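PDB 6RWT: ubiquinol-cytochrome C chaperone from Brucella abortus NCTC 8038, which probably acts as a Cbp3-type chaperone, its mitochondrial relatives binding newly synthesized cytochrome b during assembly of respiratory complex III. Local coordinates for residues G113-A118 / R133-D138; Q125-A130 / A150-C155. All coordinates share one frame; numbering follows the deposited sequence.

Contact 1: residues G113-A118 / R133-D138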
ATOM      1  N   GLY A 113      -4.812   9.743   2.030  1.00 25.06           N
ATOM      2  CA  GLY A 113      -4.913  10.927   1.161  1.00 26.68           C
ATOM      3  C   GLY A 113      -3.835  11.973   1.417  1.00 25.55           C
ATOM      4  O   GLY A 113      -3.323  12.579   0.474  1.00 27.60           O
ATOM      5  N   ALA A 114      -3.479  12.167   2.691  1.00 26.90           N
ATOM      6  CA  ALA A 114      -2.383  13.064   3.070  1.00 28.17           C
ATOM      7  C   ALA A 114      -1.042  12.654   2.456  1.00 26.18           C
ATOM      8  O   ALA A 114      -0.241  13.518   2.110  1.00 27.96           O
ATOM      9  CB  ALA A 114      -2.259  13.166   4.584  1.00 30.54           C
ATOM     10  N   TYR A 115      -0.805  11.346   2.317  1.00 22.96           N
ATOM     11  CA  TYR A 115       0.407  10.850   1.645  1.00 21.70           C
ATOM     12  C   TYR A 115       0.434  11.264   0.165  1.00 22.80           C
ATOM     13  O   TYR A 115       1.466  11.698  -0.353  1.00 21.97           O
ATOM     14  CB  TYR A 115       0.539   9.309   1.731  1.00 20.99           C
ATOM     15  CG  TYR A 115       0.574   8.665   3.112  1.00 20.33           C
ATOM     16  CD1 TYR A 115       1.020   9.356   4.244  1.00 22.35           C
ATOM     17  CD2 TYR A 115       0.209   7.320   3.273  1.00 20.13           C
ATOM     18  CE1 TYR A 115       1.082   8.741   5.487  1.00 22.22           C
ATOM     19  CE2 TYR A 115       0.280   6.693   4.511  1.00 20.52           C
ATOM     20  CZ  TYR A 115       0.701   7.398   5.617  1.00 21.15           C
ATOM     21  OH  TYR A 115       0.758   6.761   6.844  1.00 21.65           O
ATOM     22  N   GLY A 116      -0.706  11.114  -0.507  1.00 22.78           N
ATOM     23  CA  GLY A 116      -0.847  11.516  -1.907  1.00 23.63           C
ATOM     24  C   GLY A 116      -0.613  13.007  -2.143  1.00 25.16           C
ATOM     25  O   GLY A 116       0.117  13.384  -3.060  1.00 24.56           O
ATOM     26  N   ALA A 117      -1.227  13.855  -1.320  1.00 25.98           N
ATOM     27  CA  ALA A 117      -1.035  15.311  -1.442  1.00 27.08           C
ATOM     28  C   ALA A 117       0.423  15.714  -1.199  1.00 26.65           C
ATOM     29  O   ALA A 117       0.976  16.538  -1.929  1.00 27.61           O
ATOM     30  CB  ALA A 117      -1.953  16.052  -0.482  1.00 30.11           C
ATOM     31  N   ALA A 118       1.041  15.130  -0.173  1.00 26.00           N
ATOM     32  CA  ALA A 118       2.442  15.415   0.141  1.00 25.37           C
ATOM     33  C   ALA A 118       3.389  14.979  -0.989  1.00 25.56           C
ATOM     34  O   ALA A 118       4.286  15.732  -1.365  1.00 27.19           O
ATOM     35  CB  ALA A 118       2.844  14.776   1.466  1.00 24.39           C
ATOM     36  N   ARG A 133       1.441  11.322  12.394  1.00 24.49           N
ATOM     37  CA  ARG A 133       0.009  11.343  12.744  1.00 27.02           C
ATOM     38  C   ARG A 133      -0.612   9.943  12.658  1.00 24.89           C
ATOM     39  O   ARG A 133      -1.303   9.505  13.576  1.00 25.77           O
ATOM     40  CB  ARG A 133      -0.739  12.301  11.805  1.00 30.82           C
ATOM     41  CG  ARG A 133      -2.136  12.704  12.246  1.00 39.05           C
ATOM     42  CD  ARG A 133      -2.559  14.043  11.629  1.00 44.77           C
ATOM     43  NE  ARG A 133      -2.659  13.977  10.160  1.00 49.43           N
ATOM     44  CZ  ARG A 133      -1.952  14.688   9.269  1.00 48.64           C
ATOM     45  NH1 ARG A 133      -1.032  15.586   9.628  1.00 48.59           N
ATOM     46  NH2 ARG A 133      -2.176  14.495   7.969  1.00 49.06           N
ATOM     47  N   ASN A 134      -0.342   9.248  11.558  1.00 24.16           N
ATOM     48  CA  ASN A 134      -0.946   7.932  11.298  1.00 22.51           C
ATOM     49  C   ASN A 134      -0.302   6.782  12.079  1.00 22.12           C
ATOM     50  O   ASN A 134      -1.015   5.873  12.522  1.00 25.36           O
ATOM     51  CB  ASN A 134      -0.925   7.604   9.790  1.00 22.93           C
ATOM     52  CG  ASN A 134      -1.939   8.416   8.981  1.00 22.10           C
ATOM     53  OD1 ASN A 134      -2.790   9.133   9.526  1.00 25.92           O
ATOM     54  ND2 ASN A 134      -1.838   8.316   7.660  1.00 23.50           N
ATOM     55  N   ILE A 135       1.022   6.819  12.252  1.00 22.68           N
ATOM     56  CA  ILE A 135       1.789   5.662  12.763  1.00 23.05           C
ATOM     57  C   ILE A 135       2.275   5.803  14.216  1.00 25.10           C
ATOM     58  O   ILE A 135       2.209   4.833  14.971  1.00 24.35           O
ATOM     59  CB  ILE A 135       2.985   5.331  11.833  1.00 22.86           C
ATOM     60  CG1 ILE A 135       2.486   5.135  10.392  1.00 22.48           C
ATOM     61  CG2 ILE A 135       3.723   4.082  12.315  1.00 23.55           C
ATOM     62  CD1 ILE A 135       3.571   5.098   9.330  1.00 23.34           C
ATOM     63  N   ARG A 136       2.776   6.984  14.600  1.00 27.09           N
ATOM     64  CA  ARG A 136       3.249   7.240  15.981  1.00 27.20           C
ATOM     65  C   ARG A 136       2.624   8.511  16.579  1.00 29.16           C
ATOM     66  O   ARG A 136       3.348   9.442  16.980  1.00 31.76           O
ATOM     67  CB  ARG A 136       4.786   7.304  16.036  1.00 27.94           C
ATOM     68  CG  ARG A 136       5.509   5.996  15.729  1.00 28.87           C
ATOM     69  CD  ARG A 136       5.157   4.868  16.698  1.00 26.82           C
ATOM     70  NE  ARG A 136       5.336   5.234  18.106  1.00 27.19           N
ATOM     71  CZ  ARG A 136       6.470   5.114  18.806  1.00 24.31           C
ATOM     72  NH1 ARG A 136       7.572   4.611  18.247  1.00 16.75           N
ATOM     73  NH2 ARG A 136       6.496   5.490  20.077  1.00 29.19           N
ATOM     74  N   PRO A 137       1.279   8.547  16.678  1.00 30.90           N
ATOM     75  CA  PRO A 137       0.589   9.710  17.253  1.00 34.35           C
ATOM     76  C   PRO A 137       0.884   9.959  18.738  1.00 36.42           C
ATOM     77  O   PRO A 137       0.668  11.071  19.226  1.00 38.21           O
ATOM     78  CB  PRO A 137      -0.892   9.368  17.059  1.00 35.24           C
ATOM     79  CG  PRO A 137      -0.933   7.886  17.041  1.00 33.55           C
ATOM     80  CD  PRO A 137       0.316   7.485  16.319  1.00 31.61           C
ATOM     81  N   ASP A 138       1.352   8.928  19.439  1.00 36.42           N
ATOM     82  CA  ASP A 138       1.830   9.060  20.821  1.00 36.60           C
ATOM     83  C   ASP A 138       3.079   9.948  21.006  1.00 37.24           C
ATOM     84  O   ASP A 138       3.357  10.356  22.129  1.00 40.27           O
ATOM     85  CB  ASP A 138       2.100   7.670  21.423  1.00 36.00           C
ATOM     86  CG  ASP A 138       3.172   6.893  20.663  1.00 35.93           C
ATOM     87  OD1 ASP A 138       2.987   6.646  19.447  1.00 32.06           O
ATOM     88  OD2 ASP A 138       4.195   6.517  21.280  1.00 37.14           O
TER
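Tyr115 places its CG anti to its carbonyl carbon and beside its backbone N (chi1 -58°), and Asn134 adopts the same class of rotamer (chi1 -73°), which brings the phenol and the carboxamide together from opposite directions. The contact joins the two arms of an alpha-helical hairpin, helix 100-120 followed by helix 124-135, near the point where the second arm ends. Its polar link is the hydrogen bond from Asn134 ND2 to Tyr115 OH, 3.1 Å long and nearly straight. The phenol oxygen lies almost in the amide plane, while the ring and amide planes are turned 67° apart, and ND2 approaches the ring obliquely, 3.4 Å from Tyr115 CZ. Because the same ND2 also donates to the backbone O of Arg111, two acceptors fix the rotation of the amide and tie it to both a side chain and the main chain of helix 100-120. The hydroxyl is also approached by a methyl, with Ile135 CD1 4.1 Å from Tyr115 OH, while Leu52 of helix 43-61 touches Tyr115 as well. A looser edge is made by Arg133: its chain bends at chi3, and NH2 comes to 3.6 Å from Ala114 CB, with the methyl near the guanidinium plane. Beyond this, helical backbone angles stop at Arg136, whose guanidinium holds Asp138 through NE and NH2 in a bidentate salt bridge and reaches the O of Gln38 through NH1. In that bridge Arg136 NE meets Asp138 OD1 at 3.1 Å, and Arg136 NH2 meets Asp138 OD2 at 2.8 Å, each oxygen using its syn lone pair.

Contact 2: residues Q125-A130 / A150-C155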
ATOM      1  N   GLN A 125       8.202  17.605   4.587  1.00 16.39           N
ATOM      2  CA  GLN A 125       7.751  17.994   5.908  1.00 21.44           C
ATOM      3  C   GLN A 125       6.321  17.528   6.118  1.00 24.16           C
ATOM      4  O   GLN A 125       6.006  16.949   7.150  1.00 23.47           O
ATOM      5  CB  GLN A 125       7.846  19.521   6.113  1.00 26.54           C
ATOM      6  CG  GLN A 125       9.272  20.064   6.070  1.00 30.96           C
ATOM      7  CD  GLN A 125       9.337  21.589   6.134  1.00 39.67           C
ATOM      8  OE1 GLN A 125      10.250  22.207   5.584  1.00 44.39           O
ATOM      9  NE2 GLN A 125       8.358  22.204   6.794  1.00 50.36           N
ATOM     10  N   ALA A 126       5.472  17.776   5.119  1.00 24.62           N
ATOM     11  CA  ALA A 126       4.068  17.352   5.161  1.00 25.00           C
ATOM     12  C   ALA A 126       3.963  15.828   5.221  1.00 24.91           C
ATOM     13  O   ALA A 126       3.107  15.276   5.937  1.00 23.63           O
ATOM     14  CB  ALA A 126       3.323  17.879   3.944  1.00 26.04           C
ATOM     15  N   LEU A 127       4.849  15.153   4.491  1.00 23.67           N
ATOM     16  CA  LEU A 127       4.857  13.679   4.465  1.00 23.54           C
ATOM     17  C   LEU A 127       5.253  13.095   5.827  1.00 23.80           C
ATOM     18  O   LEU A 127       4.571  12.199   6.324  1.00 24.31           O
ATOM     19  CB  LEU A 127       5.762  13.134   3.343  1.00 23.37           C
ATOM     20  CG  LEU A 127       5.852  11.608   3.165  1.00 23.76           C
ATOM     21  CD1 LEU A 127       4.478  10.992   2.917  1.00 24.89           C
ATOM     22  CD2 LEU A 127       6.791  11.255   2.022  1.00 22.75           C
ATOM     23  N   ALA A 128       6.315  13.630   6.435  1.00 22.25           N
ATOM     24  CA  ALA A 128       6.740  13.184   7.779  1.00 23.67           C
ATOM     25  C   ALA A 128       5.678  13.443   8.853  1.00 23.93           C
ATOM     26  O   ALA A 128       5.471  12.602   9.736  1.00 21.38           O
ATOM     27  CB  ALA A 128       8.058  13.838   8.171  1.00 23.91           C
ATOM     28  N   ALA A 129       5.001  14.589   8.764  1.00 22.81           N
ATOM     29  CA  ALA A 129       3.894  14.920   9.674  1.00 24.21           C
ATOM     30  C   ALA A 129       2.718  13.938   9.537  1.00 23.79           C
ATOM     31  O   ALA A 129       2.174  13.488  10.550  1.00 24.38           O
ATOM     32  CB  ALA A 129       3.423  16.359   9.455  1.00 24.07           C
ATOM     33  N   ALA A 130       2.343  13.605   8.295  1.00 23.89           N
ATOM     34  CA  ALA A 130       1.279  12.622   8.025  1.00 22.85           C
ATOM     35  C   ALA A 130       1.648  11.214   8.526  1.00 21.82           C
ATOM     36  O   ALA A 130       0.829  10.526   9.151  1.00 22.23           O
ATOM     37  CB  ALA A 130       0.959  12.582   6.535  1.00 23.03           C
ATOM     38  N   ALA A 150      11.752   9.593   3.423  1.00 25.88           N
ATOM     39  CA  ALA A 150      12.738   9.438   2.344  1.00 26.20           C
ATOM     40  C   ALA A 150      12.527   8.135   1.564  1.00 25.45           C
ATOM     41  O   ALA A 150      12.562   8.137   0.334  1.00 25.09           O
ATOM     42  CB  ALA A 150      14.159   9.509   2.889  1.00 26.55           C
ATOM     43  N   TYR A 151      12.296   7.037   2.283  1.00 23.37           N
ATOM     44  CA  TYR A 151      11.964   5.744   1.652  1.00 23.58           C
ATOM     45  C   TYR A 151      10.703   5.838   0.780  1.00 22.45           C
ATOM     46  O   TYR A 151      10.697   5.367  -0.358  1.00 22.03           O
ATOM     47  CB  TYR A 151      11.819   4.648   2.714  1.00 23.87           C
ATOM     48  CG  TYR A 151      11.174   3.349   2.251  1.00 22.48           C
ATOM     49  CD1 TYR A 151      11.912   2.368   1.584  1.00 22.33           C
ATOM     50  CD2 TYR A 151       9.826   3.091   2.515  1.00 21.62           C
ATOM     51  CE1 TYR A 151      11.317   1.181   1.173  1.00 21.73           C
ATOM     52  CE2 TYR A 151       9.224   1.910   2.103  1.00 20.91           C
ATOM     53  CZ  TYR A 151       9.974   0.949   1.444  1.00 20.47           C
ATOM     54  OH  TYR A 151       9.385  -0.235   1.046  1.00 20.16           O
ATOM     55  N   VAL A 152       9.657   6.475   1.297  1.00 21.46           N
ATOM     56  CA  VAL A 152       8.385   6.603   0.560  1.00 20.70           C
ATOM     57  C   VAL A 152       8.561   7.429  -0.732  1.00 22.05           C
ATOM     58  O   VAL A 152       8.069   7.038  -1.790  1.00 21.04           O
ATOM     59  CB  VAL A 152       7.254   7.159   1.466  1.00 20.22           C
ATOM     60  CG1 VAL A 152       5.992   7.458   0.664  1.00 19.90           C
ATOM     61  CG2 VAL A 152       6.923   6.164   2.574  1.00 19.68           C
ATOM     62  N   LEU A 153       9.277   8.548  -0.644  1.00 22.92           N
ATOM     63  CA  LEU A 153       9.594   9.375  -1.822  1.00 24.19           C
ATOM     64  C   LEU A 153      10.366   8.586  -2.897  1.00 23.61           C
ATOM     65  O   LEU A 153      10.023   8.653  -4.078  1.00 23.30           O
ATOM     66  CB  LEU A 153      10.365  10.639  -1.416  1.00 25.55           C
ATOM     67  CG  LEU A 153       9.514  11.733  -0.761  1.00 28.26           C
ATOM     68  CD1 LEU A 153      10.344  12.625   0.159  1.00 28.72           C
ATOM     69  CD2 LEU A 153       8.802  12.559  -1.827  1.00 30.34           C
ATOM     70  N   GLN A 154      11.381   7.824  -2.484  1.00 23.39           N
ATOM     71  CA  GLN A 154      12.147   6.989  -3.423  1.00 25.33           C
ATOM     72  C   GLN A 154      11.308   5.865  -4.062  1.00 25.11           C
ATOM     73  O   GLN A 154      11.477   5.578  -5.249  1.00 24.15           O
ATOM     74  CB  GLN A 154      13.399   6.408  -2.753  1.00 28.38           C
ATOM     75  CG  GLN A 154      14.441   7.454  -2.383  1.00 31.70           C
ATOM     76  CD  GLN A 154      15.683   6.849  -1.751  1.00 36.08           C
ATOM     77  OE1 GLN A 154      16.158   5.798  -2.175  1.00 41.38           O
ATOM     78  NE2 GLN A 154      16.225   7.524  -0.744  1.00 39.29           N
ATOM     79  N   CYS A 155      10.400   5.249  -3.295  1.00 22.60           N
ATOM     80  CA  CYS A 155       9.468   4.258  -3.865  1.00 22.37           C
ATOM     81  C   CYS A 155       8.553   4.892  -4.936  1.00 22.11           C
ATOM     82  O   CYS A 155       8.300   4.289  -5.983  1.00 21.90           O
ATOM     83  CB  CYS A 155       8.610   3.591  -2.769  1.00 21.57           C
ATOM     84  SG  CYS A 155       9.474   2.432  -1.660  1.00 21.89           S
TER
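This is a small, buried, wholly apolar helix-helix contact in an all-alpha fold, made where Leu127 of helix 124-135 meets Val152 and Leu153 of helix 145-161. Only 122 Å² is buried in total, and Leu127 supplies more than half of it, so one side chain carries its helix's share. The backbones are closest at Leu127 CA and Val152 CA, 8.8 Å apart, a separation bridged by branched aliphatic groups. With CG anti to the backbone N (chi1 -179°), Leu127 extends toward the partner helix and its two methyls divide the work. CD2 reaches both neighbours on helix 145-161, while CD1 turns back toward the ring of Tyr115. The CB of Val152 is directed toward helix 124-135, and its side chain meets Leu127 at a slant, CG1 lying 4.1 Å from Leu127 CD2. Leu153 leaves its helix at a different angle and runs past Leu127 in the opposite sense, so the approach is alongside rather than end to end. Other helices complete the surroundings: Ala118 of helix 100-120 touches Leu127, Leu119 of that helix touches Leu153, and Leu52 of helix 43-61 touches Val152. On Leu153 it is the branching carbon that makes the nearest approach, with CG 3.9 Å from Leu127 CD2.

Overall arrangement
From the N terminus, helices 2-28, 43-61 and 66-89 precede both contacts, and Leu52 of helix 43-61 is shared by the two. Contact 1 then closes a short loop by folding 133-138 back on 113-118, across the turn between helices 100-120 and 124-135. Contact 2 opens within that loop, at 125-130, and closes beyond it at 150-155, so the two connections cross. Helix 124-135 serves both, and the centres of the two contacts are about 9 Å apart. They touch each other: Ala114 CB lies 3.8 Å from Ala130 CB, and Ala118 CB lies 3.6 Å from Leu127 N. These touches pack helix 100-120 on helix 124-135, and contact 2 adds helix 145-161.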